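Long-range contacts in fibrillarin-like rRNA/tRNA 2'-O-methyltransferase (Methanocaldococcus jannaschii, PDB 1G8S), which probably uses S-adenosyl-L-methionine to methylate ribose 2'-hydroxyls in rRNA and tRNA at sites chosen by a guide RNA: residues I25-I30 and E48-N53; K77-G82 and Y102-A107; A83-T88 and M111-D116. All coordinates share one frame; numbering follows the deposited sequence.

Interaction 1: I25-I30 and E48-N53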
loop_
_atom_site.group_PDB
_atom_site.type_symbol
_atom_site.label_atom_id
_atom_site.label_comp_id
_atom_site.label_asym_id
_atom_site.label_seq_id
_atom_site.Cartn_x
_atom_site.Cartn_y
_atom_site.Cartn_z
ATOM N N ILE A 25 14.841 10.186 -1.534
ATOM C CA ILE A 25 14.781 9.024 -2.396
ATOM C C ILE A 25 15.547 9.329 -3.673
ATOM O O ILE A 25 15.828 10.492 -3.969
ATOM C CB ILE A 25 13.325 8.641 -2.763
ATOM C CG1 ILE A 25 12.638 9.818 -3.465
ATOM C CG2 ILE A 25 12.556 8.222 -1.508
ATOM C CD1 ILE A 25 11.267 9.460 -3.997
ATOM N N ALA A 26 15.887 8.285 -4.420
ATOM C CA ALA A 26 16.631 8.454 -5.660
ATOM C C ALA A 26 16.428 7.292 -6.623
ATOM O O ALA A 26 15.877 6.249 -6.263
ATOM C CB ALA A 26 18.129 8.603 -5.342
ATOM N N THR A 27 16.858 7.487 -7.864
ATOM C CA THR A 27 16.801 6.436 -8.868
ATOM C C THR A 27 18.230 6.244 -9.394
ATOM O O THR A 27 19.080 7.128 -9.238
ATOM C CB THR A 27 15.857 6.804 -10.046
ATOM O OG1 THR A 27 16.251 8.061 -10.601
ATOM C CG2 THR A 27 14.420 6.907 -9.560
ATOM N N LYS A 28 18.508 5.083 -9.978
ATOM C CA LYS A 28 19.829 4.810 -10.535
ATOM C C LYS A 28 19.850 5.348 -11.955
ATOM O O LYS A 28 19.152 4.827 -12.825
ATOM C CB LYS A 28 20.107 3.311 -10.599
ATOM C CG LYS A 28 20.785 2.720 -9.389
ATOM C CD LYS A 28 21.187 1.290 -9.702
ATOM C CE LYS A 28 21.663 0.555 -8.470
ATOM N NZ LYS A 28 21.930 -0.870 -8.804
ATOM N N SER A 29 20.665 6.365 -12.193
ATOM C CA SER A 29 20.757 6.969 -13.520
ATOM C C SER A 29 21.137 5.996 -14.638
ATOM O O SER A 29 22.051 5.179 -14.483
ATOM C CB SER A 29 21.759 8.123 -13.495
ATOM O OG SER A 29 21.883 8.725 -14.778
ATOM N N ILE A 30 20.426 6.082 -15.763
ATOM C CA ILE A 30 20.731 5.241 -16.914
ATOM C C ILE A 30 21.567 6.042 -17.917
ATOM O O ILE A 30 21.935 5.539 -18.979
ATOM C CB ILE A 30 19.454 4.703 -17.617
ATOM C CG1 ILE A 30 18.530 5.859 -18.010
ATOM C CG2 ILE A 30 18.739 3.711 -16.709
ATOM C CD1 ILE A 30 17.345 5.416 -18.861
ATOM N N GLU A 48 25.417 6.147 -10.415
ATOM C CA GLU A 48 25.019 7.483 -9.999
ATOM C C GLU A 48 23.569 7.500 -9.545
ATOM O O GLU A 48 22.660 7.170 -10.315
ATOM C CB GLU A 48 25.221 8.485 -11.140
ATOM C CG GLU A 48 26.678 8.642 -11.552
ATOM C CD GLU A 48 26.888 9.692 -12.629
ATOM O OE1 GLU A 48 28.034 9.817 -13.109
ATOM O OE2 GLU A 48 25.915 10.391 -12.991
ATOM N N TYR A 49 23.355 7.868 -8.286
ATOM C CA TYR A 49 22.009 7.935 -7.741
ATOM C C TYR A 49 21.524 9.370 -7.823
ATOM O O TYR A 49 22.098 10.271 -7.212
ATOM C CB TYR A 49 21.977 7.448 -6.287
ATOM C CG TYR A 49 22.332 5.987 -6.137
ATOM C CD1 TYR A 49 23.665 5.574 -6.079
ATOM C CD2 TYR A 49 21.340 5.011 -6.080
ATOM C CE1 TYR A 49 23.998 4.226 -5.966
ATOM C CE2 TYR A 49 21.661 3.655 -5.970
ATOM C CZ TYR A 49 22.998 3.272 -5.914
ATOM O OH TYR A 49 23.330 1.939 -5.819
ATOM N N ARG A 50 20.469 9.586 -8.603
ATOM C CA ARG A 50 19.924 10.922 -8.762
ATOM C C ARG A 50 18.866 11.199 -7.710
ATOM O O ARG A 50 17.841 10.526 -7.674
ATOM C CB ARG A 50 19.301 11.083 -10.158
ATOM C CG ARG A 50 20.287 11.203 -11.316
ATOM C CD ARG A 50 19.589 11.899 -12.505
ATOM N NE ARG A 50 18.436 11.124 -12.911
ATOM C CZ ARG A 50 17.266 11.618 -13.308
ATOM N NH1 ARG A 50 17.047 12.935 -13.375
ATOM N NH2 ARG A 50 16.300 10.771 -13.609
ATOM N N ILE A 51 19.113 12.186 -6.854
ATOM C CA ILE A 51 18.153 12.540 -5.822
ATOM C C ILE A 51 16.889 13.045 -6.525
ATOM O O ILE A 51 16.932 13.992 -7.311
ATOM C CB ILE A 51 18.718 13.619 -4.878
ATOM C CG1 ILE A 51 20.003 13.098 -4.214
ATOM C CG2 ILE A 51 17.694 13.971 -3.808
ATOM C CD1 ILE A 51 19.805 11.833 -3.389
ATOM N N TRP A 52 15.780 12.385 -6.218
ATOM C CA TRP A 52 14.464 12.649 -6.813
ATOM C C TRP A 52 13.687 13.643 -5.940
ATOM O O TRP A 52 13.087 13.280 -4.922
ATOM C CB TRP A 52 13.765 11.300 -6.917
ATOM C CG TRP A 52 12.591 11.206 -7.815
ATOM C CD1 TRP A 52 11.997 12.211 -8.532
ATOM C CD2 TRP A 52 11.830 10.023 -8.062
ATOM N NE1 TRP A 52 10.902 11.716 -9.208
ATOM C CE2 TRP A 52 10.777 10.376 -8.937
ATOM C CE3 TRP A 52 11.935 8.693 -7.625
ATOM C CZ2 TRP A 52 9.833 9.444 -9.383
ATOM C CZ3 TRP A 52 10.998 7.768 -8.066
ATOM C CH2 TRP A 52 9.956 8.150 -8.942
ATOM N N ASN A 53 13.705 14.903 -6.365
ATOM C CA ASN A 53 13.089 16.010 -5.638
ATOM C C ASN A 53 11.560 16.049 -5.649
ATOM O O ASN A 53 10.945 16.281 -6.691
ATOM C CB ASN A 53 13.649 17.323 -6.197
ATOM C CG ASN A 53 13.458 18.499 -5.258
ATOM O OD1 ASN A 53 14.114 19.530 -5.406
ATOM N ND2 ASN A 53 12.560 18.358 -4.291
HETATM O O HOH W 1 14.334 13.004 -2.371
HETATM O O HOH W 2 23.245 10.793 -13.704
HETATM O O HOH W 3 24.101 4.756 -12.451
#
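I25 and W52 meet through both backbone and side chain. The carbonyl of I25 accepts the N-H of W52, and the I25 terminal methyl CD1 approaches the benzo part of the indole obliquely, 3.8 Å from W52 CE3. T27 brings a second methyl to the same ring atom, with CG2 3.6 Å from W52 CE3. This placement follows from chi1 of T27 (55°), which sets CG2 anti to the carbonyl carbon and turns OG1 the other way, between backbone N and carbonyl. T27 and R50 form a hydrogen-bonded antiparallel pair. R50 N gives a 2.9 Å bond to T27 O, while the return bond from T27 N to R50 O is longer, 3.2 Å. A fourth backbone bond, S29 N to E48 O, ends the pairing. Waters tie the margins: one joins I25 N to W52 O, another S29 O to E48 N.

These are adjacent strands of the five-stranded antiparallel sheet of the small N-terminal domain of fibrillarins. A26, K28, Y49 and I51 share one face of it. There the extended K28 chain runs alongside the tyrosine ring, with K28 CE 3.4 Å from Y49 OH, and carries its amine on to E47. The A26 methyl fits closely against the neighbouring strand, 3.0 Å from R50 O.

T27 and R50 lie on the other face, against helix 87-95, where D94 OD2 is hydrogen-bonded to T27 OG1 and salt-bridged to R50 NH2. R50 NH1 pairs with E39 and also bonds to S90 OG, so both terminal nitrogens are held. The indole stacks with H91, its NE1 bonds to S57 OG, and helix 58-64 packs on both W52 and I25.

Interaction 2: K77-G82 and Y102-A107. With MET (methionine), chain B.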
loop_
_atom_site.group_PDB
_atom_site.type_symbol
_atom_site.label_atom_id
_atom_site.label_comp_id
_atom_site.label_asym_id
_atom_site.label_seq_id
_atom_site.Cartn_x
_atom_site.Cartn_y
_atom_site.Cartn_z
ATOM N N LYS A 77 6.094 -1.258 -19.070
ATOM C CA LYS A 77 5.831 -0.444 -20.247
ATOM C C LYS A 77 4.893 0.593 -19.646
ATOM O O LYS A 77 3.852 0.247 -19.075
ATOM C CB LYS A 77 5.125 -1.247 -21.338
ATOM C CG LYS A 77 6.033 -2.206 -22.079
ATOM C CD LYS A 77 5.296 -2.858 -23.232
ATOM C CE LYS A 77 6.207 -3.780 -24.021
ATOM N NZ LYS A 77 5.483 -4.431 -25.150
ATOM N N ILE A 78 5.276 1.857 -19.750
ATOM C CA ILE A 78 4.498 2.935 -19.163
ATOM C C ILE A 78 4.031 3.955 -20.188
ATOM O O ILE A 78 4.789 4.337 -21.082
ATOM C CB ILE A 78 5.333 3.702 -18.105
ATOM C CG1 ILE A 78 5.889 2.726 -17.067
ATOM C CG2 ILE A 78 4.505 4.792 -17.450
ATOM C CD1 ILE A 78 7.313 2.331 -17.354
ATOM N N LEU A 79 2.773 4.370 -20.050
ATOM C CA LEU A 79 2.197 5.412 -20.900
ATOM C C LEU A 79 2.162 6.645 -19.997
ATOM O O LEU A 79 1.438 6.677 -18.995
ATOM C CB LEU A 79 0.784 5.027 -21.340
ATOM C CG LEU A 79 0.066 6.119 -22.143
ATOM C CD1 LEU A 79 0.841 6.421 -23.424
ATOM C CD2 LEU A 79 -1.342 5.653 -22.451
ATOM N N TYR A 80 2.967 7.645 -20.341
ATOM C CA TYR A 80 3.075 8.875 -19.568
ATOM C C TYR A 80 2.269 9.996 -20.222
ATOM O O TYR A 80 2.564 10.396 -21.351
ATOM C CB TYR A 80 4.554 9.293 -19.468
ATOM C CG TYR A 80 4.820 10.403 -18.492
ATOM C CD1 TYR A 80 5.364 10.130 -17.228
ATOM C CD2 TYR A 80 4.502 11.731 -18.795
ATOM C CE1 TYR A 80 5.579 11.144 -16.305
ATOM C CE2 TYR A 80 4.714 12.754 -17.866
ATOM C CZ TYR A 80 5.253 12.448 -16.620
ATOM O OH TYR A 80 5.449 13.440 -15.688
ATOM N N LEU A 81 1.275 10.507 -19.500
ATOM C CA LEU A 81 0.415 11.579 -20.000
ATOM C C LEU A 81 0.562 12.845 -19.169
ATOM O O LEU A 81 0.357 12.829 -17.957
ATOM C CB LEU A 81 -1.052 11.135 -19.968
ATOM C CG LEU A 81 -1.391 9.788 -20.603
ATOM C CD1 LEU A 81 -2.878 9.468 -20.381
ATOM C CD2 LEU A 81 -1.032 9.826 -22.094
ATOM N N GLY A 82 0.905 13.954 -19.817
ATOM C CA GLY A 82 1.027 15.202 -19.090
ATOM C C GLY A 82 2.242 16.034 -19.443
ATOM O O GLY A 82 3.308 15.496 -19.747
ATOM N N TYR A 102 6.305 5.657 -22.942
ATOM C CA TYR A 102 5.729 6.406 -24.054
ATOM C C TYR A 102 5.300 7.739 -23.465
ATOM O O TYR A 102 4.476 7.783 -22.541
ATOM C CB TYR A 102 4.513 5.679 -24.632
ATOM C CG TYR A 102 4.808 4.312 -25.210
ATOM C CD1 TYR A 102 4.455 3.152 -24.519
ATOM C CD2 TYR A 102 5.412 4.174 -26.463
ATOM C CE1 TYR A 102 4.687 1.894 -25.059
ATOM C CE2 TYR A 102 5.651 2.917 -27.012
ATOM C CZ TYR A 102 5.283 1.783 -26.305
ATOM O OH TYR A 102 5.499 0.539 -26.843
ATOM N N ALA A 103 5.861 8.824 -23.985
ATOM C CA ALA A 103 5.551 10.154 -23.490
ATOM C C ALA A 103 4.694 10.925 -24.492
ATOM O O ALA A 103 5.176 11.292 -25.564
ATOM C CB ALA A 103 6.848 10.917 -23.218
ATOM N N ILE A 104 3.436 11.164 -24.132
ATOM C CA ILE A 104 2.509 11.902 -24.992
ATOM C C ILE A 104 2.524 13.395 -24.674
ATOM O O ILE A 104 2.277 13.800 -23.536
ATOM C CB ILE A 104 1.059 11.390 -24.816
ATOM C CG1 ILE A 104 1.028 9.856 -24.865
ATOM C CG2 ILE A 104 0.151 12.014 -25.900
ATOM C CD1 ILE A 104 1.596 9.244 -26.117
ATOM N N GLU A 105 2.826 14.216 -25.679
ATOM C CA GLU A 105 2.836 15.668 -25.511
ATOM C C GLU A 105 2.149 16.297 -26.722
ATOM O O GLU A 105 2.383 15.875 -27.851
ATOM C CB GLU A 105 4.261 16.207 -25.400
ATOM C CG GLU A 105 5.049 15.701 -24.189
ATOM C CD GLU A 105 4.337 15.918 -22.864
ATOM O OE1 GLU A 105 3.489 16.834 -22.764
ATOM O OE2 GLU A 105 4.635 15.167 -21.897
ATOM N N TYR A 106 1.304 17.295 -26.473
ATOM C CA TYR A 106 0.570 17.971 -27.544
ATOM C C TYR A 106 1.355 19.111 -28.186
ATOM O O TYR A 106 1.422 19.223 -29.417
ATOM C CB TYR A 106 -0.753 18.521 -27.005
ATOM C CG TYR A 106 -1.509 19.364 -28.009
ATOM C CD1 TYR A 106 -2.194 18.771 -29.070
ATOM C CD2 TYR A 106 -1.495 20.757 -27.929
ATOM C CE1 TYR A 106 -2.844 19.547 -30.031
ATOM C CE2 TYR A 106 -2.138 21.542 -28.884
ATOM C CZ TYR A 106 -2.809 20.930 -29.932
ATOM O OH TYR A 106 -3.434 21.702 -30.887
ATOM N N ALA A 107 1.951 19.957 -27.355
ATOM C CA ALA A 107 2.699 21.098 -27.861
ATOM C C ALA A 107 4.122 20.774 -28.288
ATOM O O ALA A 107 4.911 20.218 -27.511
ATOM C CB ALA A 107 2.717 22.202 -26.821
HETATM N N MET B . 5.110 17.665 -13.802
HETATM C CA MET B . 6.499 17.823 -14.311
HETATM C C MET B . 7.231 16.492 -14.235
HETATM O O MET B . 6.983 15.759 -13.257
HETATM C CB MET B . 7.249 18.861 -13.479
HETATM C CG MET B . 8.542 19.315 -14.112
HETATM S SD MET B . 8.223 19.855 -15.792
HETATM C CE MET B . 7.085 21.218 -15.490
HETATM O OXT MET B . 8.036 16.201 -15.142
HETATM O O HOH W 4 0.035 15.116 -22.328
#
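Strands 77-81 and 102-105 run parallel at 15°, their axes 4.8 Å apart, and are stitched by three backbone bonds: Y102 N to I78 O, Y80 N to Y102 O and I104 N to Y80 O. All three are nearly straight, with N-H...O angles of 166° or more. Y102 is held through both its N-H and its carbonyl, and Y80 likewise. Beyond the last bond the strands part, and a water spans the widening gap, donating to I104 O and accepting weakly from G82 N.

L79, L81, Y102 and I104 share one face of the sheet. I104 CG1 receives two leucine methyls: L81 CD2 at 3.5 Å, a tight carbon contact, and L79 CD1 at 3.7 Å. L81 and I104 lie side by side and point the same way, whereas L79 crosses Y102 at about a right angle, its CD1 3.9 Å from Y102 CB. With CG anti to the backbone N (chi1 175°), L79 leans over toward the neighbouring strand. Helix 156-167 packs on both leucines.

Y80 and A103 occupy the other face. The Y80 ring leads away from strand 102-105, and Y80 OH is 3.7 Å from O of the bound methionine. At the strand ends the E105 chain bends at chi2 and brings E105 OE2 to 2.5 Å from G82 O.

The pair belongs to the beta-alpha-beta unit of strand 77-81, helix 87-95 and strand 100-105 in the Rossmann-like class I methyltransferase fold. E105, which ends its second strand, is predicted to bind S-adenosyl-L-methionine, as acidic residues at this place do in related enzymes.

Interaction 3: A83-T88 and M111-D116; sequences ASAGTT and MRELLD. With MET (methionine), chain B.
The flat carboxylate of E113 approaches the loop near A85, with E113 OE1 4.4 Å from A85 CB, and the peptide backbone at G86 meets a methyl of L114. E113 OE1 accepts a hydrogen bond from a water 2.5 Å away that reaches S84 O only weakly, so the polar link between the segments is indirect. The direct touch is apolar: L114 CD1 lies 3.4 Å from G86 CA, tucked against the chain where no side chain intervenes. L114 has CG anti to its own backbone N (chi1 -178°), which carries its end toward the loop. G86, at the N-cap position of helix 87-95, has a positive phi of 118°, a conformation natural to glycine.

S84 builds an ST turn, its OG accepting from G86 N at 2.9 Å. That hydroxyl also donates to OXT of the bound methionine at 2.6 Å, and T88 N donates to the same oxygen at 3.1 Å. T88 OG1 lies very close to the other oxygen, O, a distance too short to be read closely. The loop joins strand 77-81 to helix 87-95, as the glycine-containing cofactor loop of class I methyltransferases does; T87 and T88 are predicted to bind S-adenosyl-L-methionine, whose methionine part this ligand probably mimics. Helix 108-117, beside this loop, sets L114 on A103 and E105 of strand 100-105 and M111 and L115 on P126 of strand 124-128.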
loop_
_atom_site.group_PDB
_atom_site.type_symbol
_atom_site.label_atom_id
_atom_site.label_comp_id
_atom_site.label_asym_id
_atom_site.label_seq_id
_atom_site.Cartn_x
_atom_site.Cartn_y
_atom_site.Cartn_z
ATOM N N ALA A 83 2.070 17.352 -19.393
ATOM C CA ALA A 83 3.136 18.292 -19.703
ATOM C C ALA A 83 4.322 18.021 -18.794
ATOM O O ALA A 83 4.158 17.806 -17.592
ATOM C CB ALA A 83 2.646 19.727 -19.505
ATOM N N SER A 84 5.514 18.028 -19.371
ATOM C CA SER A 84 6.725 17.782 -18.593
ATOM C C SER A 84 7.954 18.289 -19.317
ATOM O O SER A 84 8.063 18.166 -20.537
ATOM C CB SER A 84 6.890 16.285 -18.324
ATOM O OG SER A 84 8.153 16.011 -17.725
ATOM N N ALA A 85 8.874 18.854 -18.544
ATOM C CA ALA A 85 10.130 19.360 -19.072
ATOM C C ALA A 85 11.146 18.218 -18.993
ATOM O O ALA A 85 12.304 18.375 -19.385
ATOM C CB ALA A 85 10.600 20.551 -18.253
ATOM N N GLY A 86 10.702 17.075 -18.470
ATOM C CA GLY A 86 11.565 15.910 -18.375
ATOM C C GLY A 86 11.874 15.371 -16.987
ATOM O O GLY A 86 12.429 14.277 -16.871
ATOM N N THR A 87 11.513 16.114 -15.945
ATOM C CA THR A 87 11.791 15.706 -14.562
ATOM C C THR A 87 11.309 14.305 -14.191
ATOM O O THR A 87 12.119 13.393 -14.013
ATOM C CB THR A 87 11.207 16.714 -13.552
ATOM O OG1 THR A 87 11.761 18.014 -13.800
ATOM C CG2 THR A 87 11.545 16.300 -12.120
ATOM N N THR A 88 9.997 14.114 -14.077
ATOM C CA THR A 88 9.496 12.796 -13.707
ATOM C C THR A 88 9.780 11.728 -14.762
ATOM O O THR A 88 10.104 10.590 -14.424
ATOM C CB THR A 88 7.990 12.844 -13.360
ATOM O OG1 THR A 88 7.792 13.742 -12.262
ATOM C CG2 THR A 88 7.477 11.466 -12.976
ATOM N N MET A 111 7.469 19.181 -26.234
ATOM C CA MET A 111 8.234 18.023 -26.659
ATOM C C MET A 111 9.687 18.402 -26.871
ATOM O O MET A 111 10.590 17.605 -26.617
ATOM C CB MET A 111 7.687 17.434 -27.953
ATOM C CG MET A 111 8.295 16.079 -28.254
ATOM S SD MET A 111 7.762 14.873 -27.019
ATOM C CE MET A 111 6.170 14.473 -27.749
ATOM N N ARG A 112 9.910 19.622 -27.348
ATOM C CA ARG A 112 11.264 20.100 -27.586
ATOM C C ARG A 112 12.074 20.056 -26.289
ATOM O O ARG A 112 13.208 19.573 -26.273
ATOM C CB ARG A 112 11.220 21.532 -28.117
ATOM C CG ARG A 112 12.524 22.042 -28.686
ATOM C CD ARG A 112 12.286 23.387 -29.358
ATOM N NE ARG A 112 11.144 23.305 -30.265
ATOM C CZ ARG A 112 10.598 24.343 -30.889
ATOM N NH1 ARG A 112 11.085 25.566 -30.714
ATOM N NH2 ARG A 112 9.557 24.157 -31.690
ATOM N N GLU A 113 11.482 20.556 -25.210
ATOM C CA GLU A 113 12.147 20.584 -23.913
ATOM C C GLU A 113 12.320 19.180 -23.353
ATOM O O GLU A 113 13.341 18.874 -22.742
ATOM C CB GLU A 113 11.353 21.431 -22.921
ATOM C CG GLU A 113 11.083 22.850 -23.391
ATOM C CD GLU A 113 10.492 23.722 -22.303
ATOM O OE1 GLU A 113 9.629 23.231 -21.544
ATOM O OE2 GLU A 113 10.883 24.904 -22.213
ATOM N N LEU A 114 11.321 18.329 -23.563
ATOM C CA LEU A 114 11.383 16.960 -23.072
ATOM C C LEU A 114 12.494 16.181 -23.771
ATOM O O LEU A 114 13.241 15.439 -23.126
ATOM C CB LEU A 114 10.038 16.255 -23.287
ATOM C CG LEU A 114 9.950 14.813 -22.776
ATOM C CD1 LEU A 114 10.216 14.798 -21.280
ATOM C CD2 LEU A 114 8.577 14.228 -23.077
ATOM N N LEU A 115 12.605 16.354 -25.085
ATOM C CA LEU A 115 13.626 15.666 -25.867
ATOM C C LEU A 115 15.029 16.109 -25.470
ATOM O O LEU A 115 15.962 15.306 -25.475
ATOM C CB LEU A 115 13.416 15.921 -27.363
ATOM C CG LEU A 115 12.176 15.294 -28.002
ATOM C CD1 LEU A 115 12.051 15.766 -29.448
ATOM C CD2 LEU A 115 12.279 13.783 -27.943
ATOM N N ASP A 116 15.178 17.385 -25.133
ATOM C CA ASP A 116 16.480 17.904 -24.728
ATOM C C ASP A 116 16.852 17.384 -23.341
ATOM O O ASP A 116 17.991 16.980 -23.103
ATOM C CB ASP A 116 16.470 19.435 -24.713
ATOM C CG ASP A 116 16.328 20.033 -26.104
ATOM O OD1 ASP A 116 17.096 19.635 -27.006
ATOM O OD2 ASP A 116 15.455 20.908 -26.295
HETATM N N MET B . 5.110 17.665 -13.802
HETATM C CA MET B . 6.499 17.823 -14.311
HETATM C C MET B . 7.231 16.492 -14.235
HETATM O O MET B . 6.983 15.759 -13.257
HETATM C CB MET B . 7.249 18.861 -13.479
HETATM C CG MET B . 8.542 19.315 -14.112
HETATM S SD MET B . 8.223 19.855 -15.792
HETATM C CE MET B . 7.085 21.218 -15.490
HETATM O OXT MET B . 8.036 16.201 -15.142
HETATM O O HOH W 5 7.858 21.463 -21.237
#

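Interactions 2 and 3 overlap in the methyltransferase core: their segments alternate along the chain, they touch at E105 with A83 and M111, at Y80 with T88 and at A103 with L114, and both reach the bound methionine. Interaction 1 belongs to the separate N-terminal sheet, its centre about 21 Å from that of interaction 2 and 17 Å from that of interaction 3. Helix 87-95, which starts in 83-88, nevertheless packs against that sheet through H91 and D94. Interactions 1 and 2 are buried strand pairings, antiparallel, with buried salt bridges, in the first, parallel and largely apolar in the second. Interaction 3 is smaller, loop against helix, and opens to solvent at E113.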